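Long-range contact in glyoxalase-related enzyme (Fulvimarina pelagi, PDB 3BQX), which is of unknown function but belongs to the vicinal oxygen chelate superfamily of glyoxalases and related enzymes, and forms a two-chain assembly: residues Ala74-Ala79 with Glu122-Pro127. Sequence-based numbering, arbitrary orientation.
Sequences AHNVRA and EIAFNP
H75 and A124 sit at the middle of a short parallel ladder: H75 N donates to E122 O (2.8 Å), H75 O accepts from A124 N, and V77 N reaches A124 O (2.8 Å). Beyond the V77 bond the chains part, and water takes over, one molecule linking V77 O to N126 N and another running from N76 ND2 to N126 O. The N76 and N126 side chains lie alongside each other, amide planes 19° apart, with N76 ND2 4.0 Å from N126 CB. On the face that N76 shares with A74, E122 and A124, N76 OD1 lies 3.9 Å from A124 CB. With CG anti to the backbone N (chi1 171°) and the chain extended beyond it, E122 brings its carboxylate OE1 to 3.5 Å from A74 CB; the two CB atoms also touch.

On the face of H75 and I123, I123 CD1 meets H75 CB, while the imidazole turns away and its NE2 bonds to L3 O of the second subunit. Beyond the ladder, the methyl V77 CG2 packs on F125 CB at 3.9 Å, the two side chains crossing at about a right angle. The F125 ring puts its edge to V77 O and one face to the A79 backbone, CD1 lying 3.5 Å from A79 C; P127 CD lies over the opposite face, offset toward the rim.

The pairing joins an outer strand, 71-76, to 120-125 in a four-stranded mixed sheet of the order found in VOC βαβββ modules. Strand 109-114 flanks 120-125 on its other side, helix 83-92 packs against H75, V77 and I123, and at A74 a strand of the second subunit continues the sheet, with Q5 of that subunit accepting from N76 N.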
loop_
_atom_site.group_PDB
_atom_site.type_symbol
_atom_site.label_atom_id
_atom_site.label_comp_id
_atom_site.label_asym_id
_atom_site.label_seq_id
_atom_site.Cartn_x
_atom_site.Cartn_y
_atom_site.Cartn_z
ATOM N N ALA A 74 4.980 4.400 -3.881
ATOM C CA ALA A 74 5.641 5.583 -4.405
ATOM C C ALA A 74 5.390 6.802 -3.536
ATOM O O ALA A 74 4.307 6.959 -2.966
ATOM C CB ALA A 74 5.161 5.857 -5.830
ATOM N N HIS A 75 6.417 7.641 -3.418
ATOM C CA HIS A 75 6.341 8.901 -2.690
ATOM C C HIS A 75 6.694 9.933 -3.753
ATOM O O HIS A 75 7.782 9.881 -4.327
ATOM C CB HIS A 75 7.364 8.962 -1.548
ATOM C CG HIS A 75 7.380 10.277 -0.829
ATOM N ND1 HIS A 75 8.258 11.295 -1.135
ATOM C CD2 HIS A 75 6.579 10.758 0.152
ATOM C CE1 HIS A 75 7.999 12.344 -0.374
ATOM N NE2 HIS A 75 6.982 12.044 0.415
ATOM N N ASN A 76 5.769 10.842 -4.040
ATOM C CA ASN A 76 5.985 11.873 -5.053
ATOM C C ASN A 76 6.414 13.206 -4.448
ATOM O O ASN A 76 5.805 13.698 -3.500
ATOM C CB ASN A 76 4.710 12.056 -5.881
ATOM C CG ASN A 76 4.484 10.923 -6.866
ATOM O OD1 ASN A 76 5.061 9.839 -6.729
ATOM N ND2 ASN A 76 3.635 11.165 -7.860
ATOM N N VAL A 77 7.464 13.788 -5.018
ATOM C CA VAL A 77 8.007 15.057 -4.534
ATOM C C VAL A 77 7.556 16.241 -5.380
ATOM O O VAL A 77 7.100 16.068 -6.510
ATOM C CB VAL A 77 9.548 14.999 -4.491
ATOM C CG1 VAL A 77 9.985 13.849 -3.590
ATOM C CG2 VAL A 77 10.103 14.812 -5.895
ATOM N N ARG A 78 7.708 17.449 -4.838
ATOM C CA ARG A 78 7.269 18.658 -5.532
ATOM C C ARG A 78 8.251 19.287 -6.525
ATOM O O ARG A 78 7.905 20.258 -7.198
ATOM C CB ARG A 78 6.829 19.708 -4.506
ATOM C CG ARG A 78 5.622 19.285 -3.675
ATOM C CD ARG A 78 5.160 20.409 -2.758
ATOM N NE ARG A 78 4.063 20.004 -1.880
ATOM C CZ ARG A 78 2.810 19.806 -2.280
ATOM N NH1 ARG A 78 2.477 19.975 -3.553
ATOM N NH2 ARG A 78 1.887 19.441 -1.400
ATOM N N ALA A 79 9.456 18.740 -6.633
ATOM C CA ALA A 79 10.446 19.267 -7.569
ATOM C C ALA A 79 11.465 18.190 -7.919
ATOM O O ALA A 79 11.817 17.369 -7.076
ATOM C CB ALA A 79 11.143 20.489 -6.971
ATOM N N GLU A 122 9.358 3.846 -4.408
ATOM C CA GLU A 122 9.733 4.615 -5.577
ATOM C C GLU A 122 9.719 6.068 -5.124
ATOM O O GLU A 122 8.763 6.505 -4.486
ATOM C CB GLU A 122 8.724 4.451 -6.718
ATOM C CG GLU A 122 8.984 5.426 -7.873
ATOM C CD GLU A 122 7.975 5.301 -8.990
ATOM O OE1 GLU A 122 6.870 4.783 -8.731
ATOM O OE2 GLU A 122 8.280 5.738 -10.123
ATOM N N ILE A 123 10.792 6.802 -5.405
ATOM C CA ILE A 123 10.838 8.218 -5.075
ATOM C C ILE A 123 10.727 8.846 -6.450
ATOM O O ILE A 123 11.593 8.650 -7.302
ATOM C CB ILE A 123 12.157 8.622 -4.395
ATOM C CG1 ILE A 123 12.363 7.784 -3.127
ATOM C CG2 ILE A 123 12.129 10.103 -4.059
ATOM C CD1 ILE A 123 11.210 7.843 -2.137
ATOM N N ALA A 124 9.658 9.594 -6.673
ATOM C CA ALA A 124 9.429 10.152 -7.989
ATOM C C ALA A 124 8.963 11.587 -8.065
ATOM O O ALA A 124 8.330 12.109 -7.149
ATOM C CB ALA A 124 8.416 9.272 -8.728
ATOM N N PHE A 125 9.296 12.208 -9.190
ATOM C CA PHE A 125 8.860 13.556 -9.501
ATOM C C PHE A 125 7.997 13.373 -10.746
ATOM O O PHE A 125 8.505 13.014 -11.806
ATOM C CB PHE A 125 10.038 14.478 -9.826
ATOM C CG PHE A 125 9.618 15.799 -10.411
ATOM C CD1 PHE A 125 8.803 16.667 -9.692
ATOM C CD2 PHE A 125 10.008 16.159 -11.698
ATOM C CE1 PHE A 125 8.376 17.875 -10.246
ATOM C CE2 PHE A 125 9.588 17.364 -12.262
ATOM C CZ PHE A 125 8.772 18.223 -11.536
ATOM N N ASN A 126 6.690 13.566 -10.601
ATOM C CA ASN A 126 5.758 13.438 -11.716
ATOM C C ASN A 126 4.870 14.676 -11.673
ATOM O O ASN A 126 3.833 14.692 -11.010
ATOM C CB ASN A 126 4.896 12.184 -11.566
ATOM C CG ASN A 126 4.077 11.895 -12.807
ATOM O OD1 ASN A 126 3.615 12.815 -13.484
ATOM N ND2 ASN A 126 3.884 10.617 -13.109
ATOM N N PRO A 127 5.264 15.732 -12.399
ATOM C CA PRO A 127 4.525 16.997 -12.451
ATOM C C PRO A 127 3.106 16.942 -13.015
ATOM O O PRO A 127 2.326 17.874 -12.824
ATOM C CB PRO A 127 5.440 17.886 -13.285
ATOM C CG PRO A 127 6.025 16.917 -14.254
ATOM C CD PRO A 127 6.386 15.747 -13.356
HETATM O O HOH W 1 2.877 13.984 -8.543
HETATM O O HOH W 2 5.764 14.532 -8.261
#